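Mandelate racemase/muconate lactonizing protein (PDB 3VCC) probably dehydrates D-galacturonate as a magnesium-dependent member of the enolase superfamily. Local coordinates at residues Lys203-Ala208 and Leu229-Glu234; Ile17-Leu22 and Thr44-Arg49. All blocks are in the same frame, centred on the assembly; numbering follows the deposited sequence.

Interaction 1. Residues Lys203-Ala208 and Leu229-Glu234. With MG (magnesium ion), chain D; MG (magnesium ion), chain C.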
ATOM      1  N   LYS A 203     -15.134  -0.426   9.404  1.00 23.04           N
ATOM      2  CA  LYS A 203     -14.032   0.160  10.168  1.00 18.98           C
ATOM      3  C   LYS A 203     -13.689   1.537   9.611  1.00 21.04           C
ATOM      4  O   LYS A 203     -13.627   1.725   8.399  1.00 21.79           O
ATOM      5  CB  LYS A 203     -12.805  -0.756  10.163  1.00 18.42           C
ATOM      6  CG  LYS A 203     -12.975  -1.981  11.057  1.00 24.47           C
ATOM      7  CD  LYS A 203     -11.798  -2.925  10.936  1.00 29.90           C
ATOM      8  CE  LYS A 203     -12.006  -4.191  11.756  1.00 38.45           C
ATOM      9  NZ  LYS A 203     -12.887  -5.181  11.071  1.00 43.81           N
ATOM     10  N   ILE A 204     -13.456   2.490  10.511  1.00 19.74           N
ATOM     11  CA  ILE A 204     -13.161   3.859  10.129  1.00 19.39           C
ATOM     12  C   ILE A 204     -11.758   4.241  10.589  1.00 22.84           C
ATOM     13  O   ILE A 204     -11.435   4.107  11.777  1.00 22.09           O
ATOM     14  CB  ILE A 204     -14.175   4.834  10.774  1.00 19.70           C
ATOM     15  CG1 ILE A 204     -15.586   4.557  10.259  1.00 24.44           C
ATOM     16  CG2 ILE A 204     -13.758   6.285  10.534  1.00 24.89           C
ATOM     17  CD1 ILE A 204     -15.723   4.705   8.756  1.00 20.65           C
ATOM     18  N   MET A 205     -10.931   4.708   9.653  1.00 19.47           N
ATOM     19  CA  MET A 205      -9.589   5.170   9.983  1.00 19.98           C
ATOM     20  C   MET A 205      -9.446   6.640   9.649  1.00 20.14           C
ATOM     21  O   MET A 205     -10.089   7.126   8.716  1.00 19.97           O
ATOM     22  CB  MET A 205      -8.542   4.356   9.226  1.00 17.06           C
ATOM     23  CG  MET A 205      -8.299   3.001   9.851  1.00 20.69           C
ATOM     24  SD  MET A 205      -8.224   1.697   8.638  1.00 36.02           S
ATOM     25  CE  MET A 205      -9.968   1.472   8.358  1.00 27.12           C
ATOM     26  N   ILE A 206      -8.622   7.363  10.404  1.00 17.69           N
ATOM     27  CA  ILE A 206      -8.375   8.756  10.040  1.00 16.99           C
ATOM     28  C   ILE A 206      -6.891   9.008   9.889  1.00 16.55           C
ATOM     29  O   ILE A 206      -6.065   8.409  10.592  1.00 17.25           O
ATOM     30  CB  ILE A 206      -9.033   9.792  11.007  1.00 19.76           C
ATOM     31  CG1 ILE A 206      -8.452   9.701  12.416  1.00 20.96           C
ATOM     32  CG2 ILE A 206     -10.556   9.624  11.041  1.00 17.07           C
ATOM     33  CD1 ILE A 206      -9.105  10.717  13.393  1.00 18.30           C
ATOM     34  N   ASP A 207      -6.562   9.897   8.966  1.00 16.86           N
ATOM     35  CA  ASP A 207      -5.184  10.143   8.588  1.00 19.55           C
ATOM     36  C   ASP A 207      -4.984  11.649   8.505  1.00 17.50           C
ATOM     37  O   ASP A 207      -5.546  12.313   7.633  1.00 16.22           O
ATOM     38  CB  ASP A 207      -4.889   9.441   7.258  1.00 17.01           C
ATOM     39  CG  ASP A 207      -3.467   9.641   6.775  1.00 20.25           C
ATOM     40  OD1 ASP A 207      -2.712  10.420   7.387  1.00 18.50           O
ATOM     41  OD2 ASP A 207      -3.110   9.022   5.739  1.00 19.02           O
ATOM     42  N   ALA A 208      -4.211  12.196   9.451  1.00 16.44           N
ATOM     43  CA  ALA A 208      -4.024  13.639   9.520  1.00 17.40           C
ATOM     44  C   ALA A 208      -2.848  14.171   8.702  1.00 17.08           C
ATOM     45  O   ALA A 208      -2.664  15.391   8.611  1.00 18.42           O
ATOM     46  CB  ALA A 208      -3.905  14.100  10.981  1.00 16.77           C
ATOM     47  N   LEU A 229     -13.412   4.416  16.090  1.00 31.26           N
ATOM     48  CA  LEU A 229     -12.330   4.615  15.138  1.00 24.90           C
ATOM     49  C   LEU A 229     -11.366   3.449  15.261  1.00 17.92           C
ATOM     50  O   LEU A 229     -10.988   3.066  16.383  1.00 21.85           O
ATOM     51  CB  LEU A 229     -11.594   5.913  15.462  1.00 22.44           C
ATOM     52  CG  LEU A 229     -12.420   7.187  15.413  1.00 30.24           C
ATOM     53  CD1 LEU A 229     -11.600   8.367  15.948  1.00 26.74           C
ATOM     54  CD2 LEU A 229     -12.893   7.456  13.989  1.00 35.73           C
ATOM     55  N   TYR A 230     -10.966   2.884  14.129  1.00 20.20           N
ATOM     56  CA  TYR A 230     -10.085   1.728  14.145  1.00 19.75           C
ATOM     57  C   TYR A 230      -8.640   2.158  14.341  1.00 20.39           C
ATOM     58  O   TYR A 230      -7.920   1.597  15.180  1.00 19.77           O
ATOM     59  CB  TYR A 230     -10.246   0.897  12.875  1.00 20.11           C
ATOM     60  CG  TYR A 230      -9.457  -0.388  12.929  1.00 18.97           C
ATOM     61  CD1 TYR A 230      -9.872  -1.455  13.721  1.00 24.07           C
ATOM     62  CD2 TYR A 230      -8.284  -0.531  12.204  1.00 20.84           C
ATOM     63  CE1 TYR A 230      -9.137  -2.635  13.773  1.00 27.45           C
ATOM     64  CE2 TYR A 230      -7.552  -1.704  12.246  1.00 22.01           C
ATOM     65  CZ  TYR A 230      -7.982  -2.751  13.034  1.00 25.90           C
ATOM     66  OH  TYR A 230      -7.240  -3.914  13.068  1.00 25.45           O
ATOM     67  N   TRP A 231      -8.198   3.144  13.570  1.00 16.98           N
ATOM     68  CA  TRP A 231      -6.877   3.703  13.831  1.00 19.42           C
ATOM     69  C   TRP A 231      -6.735   5.178  13.509  1.00 17.84           C
ATOM     70  O   TRP A 231      -7.532   5.762  12.766  1.00 16.39           O
ATOM     71  CB  TRP A 231      -5.755   2.848  13.198  1.00 17.99           C
ATOM     72  CG  TRP A 231      -5.405   3.036  11.709  1.00 18.72           C
ATOM     73  CD1 TRP A 231      -5.275   4.211  11.003  1.00 16.27           C
ATOM     74  CD2 TRP A 231      -5.099   1.982  10.783  1.00 16.96           C
ATOM     75  NE1 TRP A 231      -4.913   3.943   9.701  1.00 21.16           N
ATOM     76  CE2 TRP A 231      -4.806   2.584   9.538  1.00 19.82           C
ATOM     77  CE3 TRP A 231      -5.050   0.585  10.889  1.00 19.70           C
ATOM     78  CZ2 TRP A 231      -4.473   1.830   8.397  1.00 22.89           C
ATOM     79  CZ3 TRP A 231      -4.724  -0.167   9.746  1.00 18.41           C
ATOM     80  CH2 TRP A 231      -4.438   0.463   8.522  1.00 16.95           C
ATOM     81  N   LEU A 232      -5.703   5.761  14.099  1.00 17.31           N
ATOM     82  CA  LEU A 232      -5.340   7.145  13.924  1.00 15.19           C
ATOM     83  C   LEU A 232      -3.945   7.157  13.343  1.00 18.18           C
ATOM     84  O   LEU A 232      -2.988   6.685  13.966  1.00 19.55           O
ATOM     85  CB  LEU A 232      -5.327   7.860  15.278  1.00 18.77           C
ATOM     86  CG  LEU A 232      -4.560   9.176  15.356  1.00 18.40           C
ATOM     87  CD1 LEU A 232      -5.224  10.237  14.453  1.00 23.70           C
ATOM     88  CD2 LEU A 232      -4.457   9.646  16.814  1.00 20.60           C
ATOM     89  N   GLU A 233      -3.843   7.701  12.141  1.00 15.99           N
ATOM     90  CA  GLU A 233      -2.626   7.622  11.350  1.00 20.09           C
ATOM     91  C   GLU A 233      -1.984   9.003  11.215  1.00 19.54           C
ATOM     92  O   GLU A 233      -2.656   9.974  10.853  1.00 17.12           O
ATOM     93  CB  GLU A 233      -2.962   7.063   9.964  1.00 17.45           C
ATOM     94  CG  GLU A 233      -1.823   7.166   8.943  1.00 18.81           C
ATOM     95  CD  GLU A 233      -2.132   6.398   7.658  1.00 18.77           C
ATOM     96  OE1 GLU A 233      -3.050   5.555   7.660  1.00 18.29           O
ATOM     97  OE2 GLU A 233      -1.454   6.633   6.648  1.00 19.94           O
ATOM     98  N   GLU A 234      -0.689   9.079  11.511  1.00 16.50           N
ATOM     99  CA  GLU A 234       0.086  10.303  11.354  1.00 16.59           C
ATOM    100  C   GLU A 234      -0.622  11.559  11.897  1.00 17.24           C
ATOM    101  O   GLU A 234      -0.807  12.542  11.173  1.00 16.63           O
ATOM    102  CB  GLU A 234       0.505  10.506   9.891  1.00 17.65           C
ATOM    103  CG  GLU A 234       1.462   9.411   9.376  1.00 16.29           C
ATOM    104  CD  GLU A 234       2.456   9.924   8.342  1.00 20.01           C
ATOM    105  OE1 GLU A 234       2.046  10.373   7.248  1.00 21.21           O
ATOM    106  OE2 GLU A 234       3.672   9.853   8.603  1.00 19.02           O
TER
HETATM  107 MG    MG D 402      -1.039   8.226   5.373  1.00 21.74          MG
HETATM  108 MG    MG C 401       4.959   9.636  10.312  1.00 21.22          MG
HETATM  109  O   HOH W   1      -0.253   9.885   6.592  1.00 18.62           O
HETATM  110  O   HOH W   2       3.633  10.921  11.502  1.00 15.16           O
HETATM  111  O   HOH W   3       6.325   8.203   9.265  1.00 16.34           O
HETATM  112  O   HOH W   4       6.022  11.443   9.554  1.00 19.10           O
HETATM  113  O   HOH W   5      -1.936   6.855   3.885  1.00 21.66           O
HETATM  114  O   HOH W   6      -0.592   9.653   3.562  1.00 20.91           O
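Met205 and Trp231 meet on the same face of two parallel strands of the enolase-type barrel, whose short axes run 18° apart. Met205 CB lies 3.7 Å from Trp231 NE1. Met205 CG comes next, 3.3 Å from the centroid of the five-membered ring of Trp231 and almost exactly on its normal, a CH-pi contact. The bend at chi2 (136°) carries Met205 SD over the six-membered ring of Trp231, 3.6 Å from that centroid, a Met-aromatic contact. At chi3 the chain turns Met205 CE away from the indole. At the outer end Lys203 CD sits over a face of the Tyr230 ring; on the opposite sheet face Ile206 CG1 packs against Leu232 CD1. The ladder is regular only from Ile206 on, where Glu233 N donates to Ile206 O and Ile206 N to Trp231 O; before it, Tyr230 N donates to Ile204 O and buried Trp231 N has no partner.

At the C-terminal ends, Asp207 OD2 and Glu233 OE2 stand 3.0 Å apart, their carboxylate planes stacked at 27°. One magnesium ion binds Asp207 OD2 at 2.2 Å and Glu233 OE2 at 2.1 Å, alongside Glu263. Trp231 NE1 donates to the anti lone pair of Glu233 OE1, which Lys168 and Gln283 also hold; Lys170 bonds to Asp207 OD2. Glu234 OE2 binds a second magnesium ion with Glu238 and Asp261. The shared metal explains the close acidic oxygens, whose carboxylates these bonds fix.

Interaction 2. Residues Ile17-Leu22 and Thr44-Arg49; sequences IEFAKL and TVDIAR
Glu18 and Arg49 form a salt bridge on one face of an antiparallel beta hairpin, made by strands 14-30 and 42-52, whose local axes meet at 158°. Arg49 approaches side-on, NE donating to Glu18 OE1 at 2.8 Å and NH1 to Glu18 OE2 at 3.0 Å. Both oxygens lie near the guanidinium plane, yet the nitrogens reach them from above the carboxylate plane, the two planes being turned 46° apart. Thr375 and Tyr58 take further guanidinium N-H groups, and Ile378 of helix 371-380 touches both side chains. Farther along this buried face, Leu22 CG packs on Ile47 CG1 at 3.9 Å. Three hydrogen-bonded pairs, Glu18-Arg49, Ala20-Ile47 and Leu22-Val45, fix the register with two backbone bonds each.

The other face is looser and more open to solvent. The trans setting of Phe19 about CA-CB (chi1 177°) swings its ring toward Asp46, bringing Phe19 CZ to 3.7 Å from Asp46 CG, with Asp46 OD2 at the ring edge; Trp383 meets the same ring. Exposed Lys21 runs beside Asp46, but their charges do not pair: Lys21 NZ stays 5.9 Å from Asp46 OD1. Back at the salt bridge, water 7 donates to both Glu18 OE1 and Arg49 O, the latter at 2.9 Å.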
ATOM      1  N   ILE A  17      16.402  -7.009 -19.727  1.00 18.98           N
ATOM      2  CA  ILE A  17      15.654  -6.166 -18.791  1.00 19.34           C
ATOM      3  C   ILE A  17      15.157  -4.972 -19.595  1.00 19.30           C
ATOM      4  O   ILE A  17      15.933  -4.315 -20.302  1.00 19.31           O
ATOM      5  CB  ILE A  17      16.524  -5.656 -17.619  1.00 19.45           C
ATOM      6  CG1 ILE A  17      16.956  -6.807 -16.697  1.00 14.64           C
ATOM      7  CG2 ILE A  17      15.750  -4.633 -16.786  1.00 18.70           C
ATOM      8  CD1 ILE A  17      18.093  -6.439 -15.722  1.00 19.24           C
ATOM      9  N   GLU A  18      13.871  -4.672 -19.474  1.00 20.26           N
ATOM     10  CA  GLU A  18      13.282  -3.579 -20.228  1.00 20.06           C
ATOM     11  C   GLU A  18      12.422  -2.778 -19.282  1.00 20.04           C
ATOM     12  O   GLU A  18      11.854  -3.348 -18.362  1.00 18.92           O
ATOM     13  CB  GLU A  18      12.398  -4.132 -21.345  1.00 18.93           C
ATOM     14  CG  GLU A  18      13.115  -5.096 -22.301  1.00 22.36           C
ATOM     15  CD  GLU A  18      12.133  -5.841 -23.186  1.00 24.53           C
ATOM     16  OE1 GLU A  18      11.625  -6.910 -22.781  1.00 27.26           O
ATOM     17  OE2 GLU A  18      11.857  -5.343 -24.291  1.00 27.74           O
ATOM     18  N   PHE A  19      12.302  -1.476 -19.536  1.00 19.85           N
ATOM     19  CA  PHE A  19      11.648  -0.543 -18.617  1.00 18.43           C
ATOM     20  C   PHE A  19      10.694   0.400 -19.360  1.00 19.83           C
ATOM     21  O   PHE A  19      11.023   0.890 -20.444  1.00 22.93           O
ATOM     22  CB  PHE A  19      12.696   0.306 -17.914  1.00 18.79           C
ATOM     23  CG  PHE A  19      12.109   1.341 -16.993  1.00 21.20           C
ATOM     24  CD1 PHE A  19      11.885   2.630 -17.443  1.00 22.23           C
ATOM     25  CD2 PHE A  19      11.751   1.012 -15.699  1.00 19.38           C
ATOM     26  CE1 PHE A  19      11.327   3.583 -16.613  1.00 21.96           C
ATOM     27  CE2 PHE A  19      11.192   1.967 -14.848  1.00 24.01           C
ATOM     28  CZ  PHE A  19      10.978   3.248 -15.308  1.00 23.25           C
ATOM     29  N   ALA A  20       9.531   0.667 -18.767  1.00 18.77           N
ATOM     30  CA  ALA A  20       8.569   1.594 -19.350  1.00 17.07           C
ATOM     31  C   ALA A  20       7.634   2.157 -18.289  1.00 18.87           C
ATOM     32  O   ALA A  20       7.379   1.513 -17.289  1.00 22.08           O
ATOM     33  CB  ALA A  20       7.754   0.902 -20.422  1.00 21.01           C
ATOM     34  N   LYS A  21       7.103   3.345 -18.540  1.00 17.80           N
ATOM     35  CA  LYS A  21       6.146   3.968 -17.622  1.00 18.66           C
ATOM     36  C   LYS A  21       4.736   3.816 -18.181  1.00 20.49           C
ATOM     37  O   LYS A  21       4.448   4.281 -19.288  1.00 22.96           O
ATOM     38  CB  LYS A  21       6.501   5.447 -17.444  1.00 21.84           C
ATOM     39  CG  LYS A  21       5.531   6.227 -16.531  1.00 26.76           C
ATOM     40  CD  LYS A  21       6.050   7.634 -16.250  1.00 28.28           C
ATOM     41  CE  LYS A  21       5.455   8.666 -17.206  1.00 42.31           C
ATOM     42  NZ  LYS A  21       4.049   9.032 -16.860  1.00 41.54           N
ATOM     43  N   LEU A  22       3.858   3.152 -17.430  1.00 17.54           N
ATOM     44  CA  LEU A  22       2.469   2.989 -17.860  1.00 21.52           C
ATOM     45  C   LEU A  22       1.612   4.098 -17.243  1.00 19.66           C
ATOM     46  O   LEU A  22       1.960   4.657 -16.201  1.00 16.68           O
ATOM     47  CB  LEU A  22       1.919   1.617 -17.444  1.00 20.78           C
ATOM     48  CG  LEU A  22       2.740   0.355 -17.737  1.00 23.79           C
ATOM     49  CD1 LEU A  22       1.843  -0.875 -17.666  1.00 26.20           C
ATOM     50  CD2 LEU A  22       3.399   0.437 -19.105  1.00 25.61           C
ATOM     51  N   THR A  44       0.409   6.900 -12.737  1.00 19.68           N
ATOM     52  CA  THR A  44       1.399   6.179 -13.529  1.00 21.14           C
ATOM     53  C   THR A  44       1.996   5.053 -12.704  1.00 20.32           C
ATOM     54  O   THR A  44       1.922   5.060 -11.474  1.00 19.69           O
ATOM     55  CB  THR A  44       2.515   7.107 -14.032  1.00 23.49           C
ATOM     56  OG1 THR A  44       3.239   7.636 -12.919  1.00 26.44           O
ATOM     57  CG2 THR A  44       1.933   8.264 -14.844  1.00 28.30           C
ATOM     58  N   VAL A  45       2.561   4.074 -13.395  1.00 19.34           N
ATOM     59  CA  VAL A  45       3.276   2.982 -12.745  1.00 20.40           C
ATOM     60  C   VAL A  45       4.531   2.690 -13.553  1.00 24.22           C
ATOM     61  O   VAL A  45       4.424   2.350 -14.731  1.00 20.41           O
ATOM     62  CB  VAL A  45       2.452   1.672 -12.727  1.00 17.90           C
ATOM     63  CG1 VAL A  45       3.299   0.542 -12.156  1.00 20.92           C
ATOM     64  CG2 VAL A  45       1.164   1.814 -11.919  1.00 21.99           C
ATOM     65  N   ASP A  46       5.708   2.808 -12.929  1.00 20.46           N
ATOM     66  CA  ASP A  46       6.962   2.411 -13.566  1.00 20.41           C
ATOM     67  C   ASP A  46       7.122   0.890 -13.539  1.00 20.50           C
ATOM     68  O   ASP A  46       7.124   0.274 -12.472  1.00 20.85           O
ATOM     69  CB  ASP A  46       8.170   3.086 -12.899  1.00 22.09           C
ATOM     70  CG  ASP A  46       8.265   4.574 -13.233  1.00 22.78           C
ATOM     71  OD1 ASP A  46       7.434   5.055 -14.039  1.00 27.72           O
ATOM     72  OD2 ASP A  46       9.182   5.245 -12.717  1.00 29.01           O
ATOM     73  N   ILE A  47       7.264   0.302 -14.717  1.00 20.12           N
ATOM     74  CA  ILE A  47       7.245  -1.139 -14.873  1.00 16.65           C
ATOM     75  C   ILE A  47       8.530  -1.629 -15.535  1.00 22.19           C
ATOM     76  O   ILE A  47       9.066  -0.981 -16.436  1.00 21.05           O
ATOM     77  CB  ILE A  47       6.012  -1.568 -15.708  1.00 17.08           C
ATOM     78  CG1 ILE A  47       4.737  -1.356 -14.884  1.00 22.58           C
ATOM     79  CG2 ILE A  47       6.099  -3.015 -16.117  1.00 26.84           C
ATOM     80  CD1 ILE A  47       4.594  -2.338 -13.734  1.00 21.62           C
ATOM     81  N   ALA A  48       9.043  -2.758 -15.067  1.00 18.76           N
ATOM     82  CA  ALA A  48      10.092  -3.463 -15.809  1.00 22.72           C
ATOM     83  C   ALA A  48       9.635  -4.853 -16.254  1.00 21.05           C
ATOM     84  O   ALA A  48       8.812  -5.496 -15.597  1.00 18.46           O
ATOM     85  CB  ALA A  48      11.360  -3.553 -14.982  1.00 22.20           C
ATOM     86  N   ARG A  49      10.194  -5.310 -17.371  1.00 20.26           N
ATOM     87  CA  ARG A  49       9.942  -6.633 -17.897  1.00 22.12           C
ATOM     88  C   ARG A  49      11.294  -7.321 -17.937  1.00 20.98           C
ATOM     89  O   ARG A  49      12.227  -6.820 -18.554  1.00 20.69           O
ATOM     90  CB  ARG A  49       9.342  -6.531 -19.306  1.00 19.90           C
ATOM     91  CG  ARG A  49       9.127  -7.832 -20.031  1.00 25.76           C
ATOM     92  CD  ARG A  49       8.217  -7.643 -21.265  1.00 25.42           C
ATOM     93  NE  ARG A  49       8.869  -6.962 -22.390  1.00 22.86           N
ATOM     94  CZ  ARG A  49       8.218  -6.449 -23.435  1.00 24.82           C
ATOM     95  NH1 ARG A  49       8.892  -5.852 -24.421  1.00 21.83           N
ATOM     96  NH2 ARG A  49       6.891  -6.521 -23.491  1.00 23.68           N
TER
HETATM   97  O   HOH W   7      12.918  -8.454 -20.811  1.00 23.09           O

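How the interactions relate
From the N terminus, interaction 2 comes first: the chain runs through 17-22, turns back, and pairs again at 44-49, closing a hairpin with 21 residues between the segments. Only much later does interaction 1 open, at 203-208; the chain then passes through helix 214-223 and returns at 229-234, a beta-alpha-beta crossover that explains the parallel pairing. The two loops are thus in series, neither nesting nor crossing. The centres of interaction 1 and interaction 2 are about 33 Å apart, on opposite sides of the chain's centre. The nearest atoms of interaction 1 and interaction 2 are about 18 Å apart. Interaction 2 belongs to the antiparallel sheet, which helix 371-380 covers after the barrel, whereas interaction 1 joins adjacent barrel strands at the metal sites.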